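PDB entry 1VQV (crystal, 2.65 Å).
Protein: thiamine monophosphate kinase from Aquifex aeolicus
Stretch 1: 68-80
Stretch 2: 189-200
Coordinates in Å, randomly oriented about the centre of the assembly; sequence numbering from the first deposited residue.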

# COMPACT_ATOMS: atom_id res chain seq x y z
N ASN B 68 -9.50 6.22 2.36
CA ASN B 68 -9.65 4.83 1.95
C ASN B 68 -11.00 4.26 2.32
O ASN B 68 -11.55 3.43 1.58
CB ASN B 68 -8.56 3.96 2.56
CG ASN B 68 -7.32 3.99 1.75
OD1 ASN B 68 -7.37 4.08 0.54
ND2 ASN B 68 -6.18 3.91 2.41
N VAL B 69 -11.54 4.69 3.45
CA VAL B 69 -12.84 4.21 3.91
C VAL B 69 -13.97 4.70 2.99
O VAL B 69 -14.92 3.98 2.74
CB VAL B 69 -13.11 4.69 5.37
CG1 VAL B 69 -14.50 4.29 5.80
CG2 VAL B 69 -12.08 4.09 6.32
N SER B 70 -13.83 5.91 2.47
CA SER B 70 -14.82 6.49 1.58
C SER B 70 -14.99 5.76 0.26
O SER B 70 -16.02 5.88 -0.38
CB SER B 70 -14.49 7.96 1.31
OG SER B 70 -14.81 8.75 2.43
N ASP B 71 -13.96 5.02 -0.13
CA ASP B 71 -13.98 4.24 -1.36
C ASP B 71 -14.63 2.89 -1.10
O ASP B 71 -15.42 2.41 -1.92
CB ASP B 71 -12.57 4.02 -1.87
CG ASP B 71 -11.92 5.30 -2.31
OD1 ASP B 71 -12.54 6.01 -3.13
OD2 ASP B 71 -10.80 5.58 -1.81
N VAL B 72 -14.26 2.28 0.02
CA VAL B 72 -14.83 1.01 0.43
C VAL B 72 -16.32 1.21 0.65
O VAL B 72 -17.14 0.40 0.25
CB VAL B 72 -14.23 0.50 1.76
CG1 VAL B 72 -14.95 -0.76 2.21
CG2 VAL B 72 -12.74 0.24 1.61
N ILE B 73 -16.66 2.32 1.30
CA ILE B 73 -18.04 2.66 1.61
C ILE B 73 -18.89 2.86 0.36
O ILE B 73 -20.02 2.38 0.30
CB ILE B 73 -18.06 3.91 2.56
CG1 ILE B 73 -18.58 3.48 3.92
CG2 ILE B 73 -18.89 5.06 2.00
CD1 ILE B 73 -17.90 2.23 4.42
N ALA B 74 -18.34 3.54 -0.63
CA ALA B 74 -19.04 3.82 -1.88
C ALA B 74 -19.37 2.56 -2.67
O ALA B 74 -20.16 2.62 -3.61
CB ALA B 74 -18.22 4.77 -2.74
N ASN B 75 -18.76 1.44 -2.30
CA ASN B 75 -19.02 0.18 -2.99
C ASN B 75 -19.86 -0.79 -2.15
O ASN B 75 -20.02 -1.96 -2.48
CB ASN B 75 -17.69 -0.46 -3.43
CG ASN B 75 -17.02 0.29 -4.59
OD1 ASN B 75 -17.61 0.49 -5.65
ND2 ASN B 75 -15.78 0.70 -4.39
N GLY B 76 -20.41 -0.28 -1.05
CA GLY B 76 -21.25 -1.09 -0.20
C GLY B 76 -20.50 -2.04 0.70
O GLY B 76 -21.04 -3.06 1.12
N GLY B 77 -19.26 -1.69 1.01
CA GLY B 77 -18.47 -2.55 1.86
C GLY B 77 -18.08 -1.88 3.16
O GLY B 77 -18.19 -0.67 3.28
N LEU B 78 -17.65 -2.68 4.12
CA LEU B 78 -17.23 -2.16 5.41
C LEU B 78 -15.70 -2.32 5.56
O LEU B 78 -15.15 -3.35 5.19
CB LEU B 78 -17.96 -2.88 6.55
CG LEU B 78 -19.41 -2.46 6.82
CD1 LEU B 78 -19.98 -3.27 7.96
CD2 LEU B 78 -19.45 -0.98 7.17
N PRO B 79 -15.02 -1.29 6.08
CA PRO B 79 -13.56 -1.28 6.29
C PRO B 79 -13.14 -2.24 7.40
O PRO B 79 -13.64 -2.16 8.51
CB PRO B 79 -13.28 0.17 6.67
CG PRO B 79 -14.51 0.56 7.41
CD PRO B 79 -15.62 -0.03 6.55
N LYS B 80 -12.21 -3.15 7.08
CA LYS B 80 -11.73 -4.13 8.04
C LYS B 80 -10.27 -3.98 8.46
O LYS B 80 -9.98 -3.75 9.64
CB LYS B 80 -11.97 -5.54 7.51
CG LYS B 80 -13.46 -5.93 7.41
CD LYS B 80 -14.10 -6.08 8.80
CE LYS B 80 -13.51 -7.27 9.55
NZ LYS B 80 -13.91 -7.29 10.98
N THR B 189 -15.32 13.16 7.01
CA THR B 189 -15.90 11.96 7.59
C THR B 189 -16.53 11.13 6.46
O THR B 189 -17.37 11.62 5.71
CB THR B 189 -17.00 12.28 8.65
OG1 THR B 189 -16.43 13.04 9.73
CG2 THR B 189 -17.58 11.00 9.23
N ALA B 190 -16.09 9.88 6.32
CA ALA B 190 -16.63 9.02 5.29
C ALA B 190 -18.08 8.73 5.67
O ALA B 190 -18.41 8.62 6.85
CB ALA B 190 -15.83 7.73 5.21
N ARG B 191 -18.92 8.60 4.66
CA ARG B 191 -20.34 8.34 4.86
C ARG B 191 -20.58 6.89 5.20
O ARG B 191 -21.40 6.23 4.59
CB ARG B 191 -21.10 8.72 3.61
CG ARG B 191 -20.88 10.16 3.25
CD ARG B 191 -20.96 11.02 4.48
NE ARG B 191 -22.00 12.03 4.33
CZ ARG B 191 -23.17 12.01 4.96
NH1 ARG B 191 -23.46 11.03 5.80
NH2 ARG B 191 -24.04 12.96 4.72
N ILE B 192 -19.85 6.40 6.20
CA ILE B 192 -19.97 5.02 6.58
C ILE B 192 -21.38 4.73 7.03
O ILE B 192 -21.76 3.57 7.21
CB ILE B 192 -18.96 4.65 7.68
CG1 ILE B 192 -19.02 3.13 7.91
CG2 ILE B 192 -19.23 5.46 8.95
CD1 ILE B 192 -17.96 2.58 8.80
N ASP B 193 -22.16 5.80 7.18
CA ASP B 193 -23.57 5.73 7.58
C ASP B 193 -24.51 5.45 6.39
O ASP B 193 -25.72 5.38 6.56
CB ASP B 193 -23.97 7.03 8.29
CG ASP B 193 -23.88 8.26 7.38
OD1 ASP B 193 -22.97 8.36 6.54
OD2 ASP B 193 -24.71 9.17 7.53
N TYR B 194 -23.95 5.27 5.21
CA TYR B 194 -24.70 4.99 3.99
C TYR B 194 -24.46 3.56 3.53
O TYR B 194 -24.96 3.15 2.47
CB TYR B 194 -24.25 5.90 2.86
CG TYR B 194 -24.96 7.21 2.75
CD1 TYR B 194 -24.78 8.20 3.70
CD2 TYR B 194 -25.82 7.47 1.68
CE1 TYR B 194 -25.44 9.41 3.60
CE2 TYR B 194 -26.48 8.67 1.56
CZ TYR B 194 -26.29 9.64 2.52
OH TYR B 194 -26.95 10.83 2.38
N VAL B 195 -23.67 2.81 4.28
CA VAL B 195 -23.37 1.46 3.85
C VAL B 195 -24.62 0.64 3.64
O VAL B 195 -24.84 0.13 2.54
CB VAL B 195 -22.37 0.76 4.82
CG1 VAL B 195 -22.53 -0.76 4.77
CG2 VAL B 195 -20.95 1.11 4.39
N LYS B 196 -25.46 0.52 4.67
CA LYS B 196 -26.70 -0.26 4.55
C LYS B 196 -27.54 0.16 3.35
O LYS B 196 -28.02 -0.67 2.59
CB LYS B 196 -27.52 -0.09 5.82
CG LYS B 196 -26.77 -0.47 7.08
CD LYS B 196 -26.39 -1.94 7.07
CE LYS B 196 -25.93 -2.38 8.44
NZ LYS B 196 -26.99 -2.13 9.45
N HIS B 197 -27.71 1.47 3.17
CA HIS B 197 -28.51 1.96 2.07
C HIS B 197 -27.92 1.61 0.72
O HIS B 197 -28.63 1.18 -0.17
CB HIS B 197 -28.69 3.48 2.15
CG HIS B 197 -29.62 4.02 1.11
ND1 HIS B 197 -30.99 3.93 1.23
CD2 HIS B 197 -29.38 4.57 -0.10
CE1 HIS B 197 -31.55 4.40 0.13
NE2 HIS B 197 -30.59 4.80 -0.69
N ILE B 198 -26.61 1.81 0.57
CA ILE B 198 -25.95 1.53 -0.71
C ILE B 198 -25.82 0.04 -1.03
O ILE B 198 -25.97 -0.35 -2.19
CB ILE B 198 -24.55 2.17 -0.74
CG1 ILE B 198 -24.66 3.69 -0.56
CG2 ILE B 198 -23.85 1.82 -2.03
CD1 ILE B 198 -25.41 4.40 -1.67
N GLN B 199 -25.54 -0.76 -0.01
CA GLN B 199 -25.38 -2.21 -0.14
C GLN B 199 -26.76 -2.84 -0.30
O GLN B 199 -26.89 -4.07 -0.24
CB GLN B 199 -24.69 -2.82 1.11
CG GLN B 199 -25.63 -3.08 2.33
CD GLN B 199 -24.96 -3.77 3.55
OE1 GLN B 199 -23.98 -3.26 4.13
NE2 GLN B 199 -25.50 -4.92 3.95
N LYS B 200 -27.78 -2.03 -0.53
CA LYS B 200 -29.14 -2.54 -0.63
C LYS B 200 -30.03 -1.90 -1.67
O LYS B 200 -30.96 -2.53 -2.15
CB LYS B 200 -29.81 -2.42 0.74
CG LYS B 200 -31.29 -2.74 0.78
CD LYS B 200 -31.56 -4.19 1.17
CE LYS B 200 -32.99 -4.35 1.65
NZ LYS B 200 -33.26 -3.36 2.73

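No hydrogen bond joins these two stretches, which lie at least 113 residues apart in the chain; the contact, burying 514 Å² in all, rests on packing.

Thr189 points its CB away and adds nothing. The contact opens at Ala190, whose CB is aimed at the helix of stretch 1 and touches two successive residues of the helix: Val69 CG1 lies 3.7 Å from Ala190 CB, and Ser70 OG lies 3.1 Å from the same Ala190 CB. The second distance is short for a methyl against a hydroxyl, and the CA atoms of Ser70 and Ala190 are only 4.8 Å apart. The alanine methyl already lies close to Ser70 OG in this tight approach.

Arg191 faces sideways, and the end of its side chain leads away from stretch 1. Its NH1 forms a salt bridge with Asp193 OD1 at 2.8 Å, so part of its polar end is engaged inside stretch 2, and the rest is bonded elsewhere in the structure. What it offers the contact is backbone: Arg191 O lies 3.8 Å from Ile73 CG2, while that same oxygen accepts a hydrogen bond from Tyr194 N at 2.8 Å, helping to fold the loop before the helix.

Ile192 brings the loop against the central residue of stretch 1. Ile73 CG1 comes within 3.4 Å of Ile192 CA, and side chain meets side chain where Ile73 CD1 lies 3.8 Å from Ile192 CG1. Farther out, Ile192 CD1 is 4.2 Å from both Leu78 CD2 and Pro79 CD, so one extended side chain, t at both chi angles, touches residues of the helix and of the strand that follows. Ile73 itself is less relaxed, its chi1 of -113° lying between wells.

After Asp193 and Tyr194, which make no contact with stretch 1, comes Val195, in the helix, whose CB points toward stretch 1. Its CG2 is a shared point of contact: Ile73 CD1 approaches Val195 CG2 to 3.2 Å, shorter than an ordinary methyl contact, so the model is crowded here, Gly77 O lies 3.5 Å from Val195 CG2, and Leu78 CD2 lies 3.8 Å from it. Leu78 starts sideways, but its end comes nearer, which lets an exposed residue reach this apolar cluster.

Lys196 turns away and His197 is out of reach; one helical turn on from Val195, Ile198 points back toward stretch 1. Its CG2 lies 4.1 Å from Ala74 O and 4.1 Å from Gly76 N, so it packs on the backbone of the type I turn from Ile73 to Gly76, a turn closed by the 3.0 Å hydrogen bond from Gly76 N to Ile73 O.

At Gln199 the backbones come closest, with Gly76 CA 4.3 Å from Gln199 CA, and Gly76 O lies 3.7 Å from Gln199 CB. Glycine is doubly fitting here: its phi of 78° favours it, and an ideal CB on Gly76 would fall a tight 3.3 Å from Gln199 CA. Lys200 lies beyond reach.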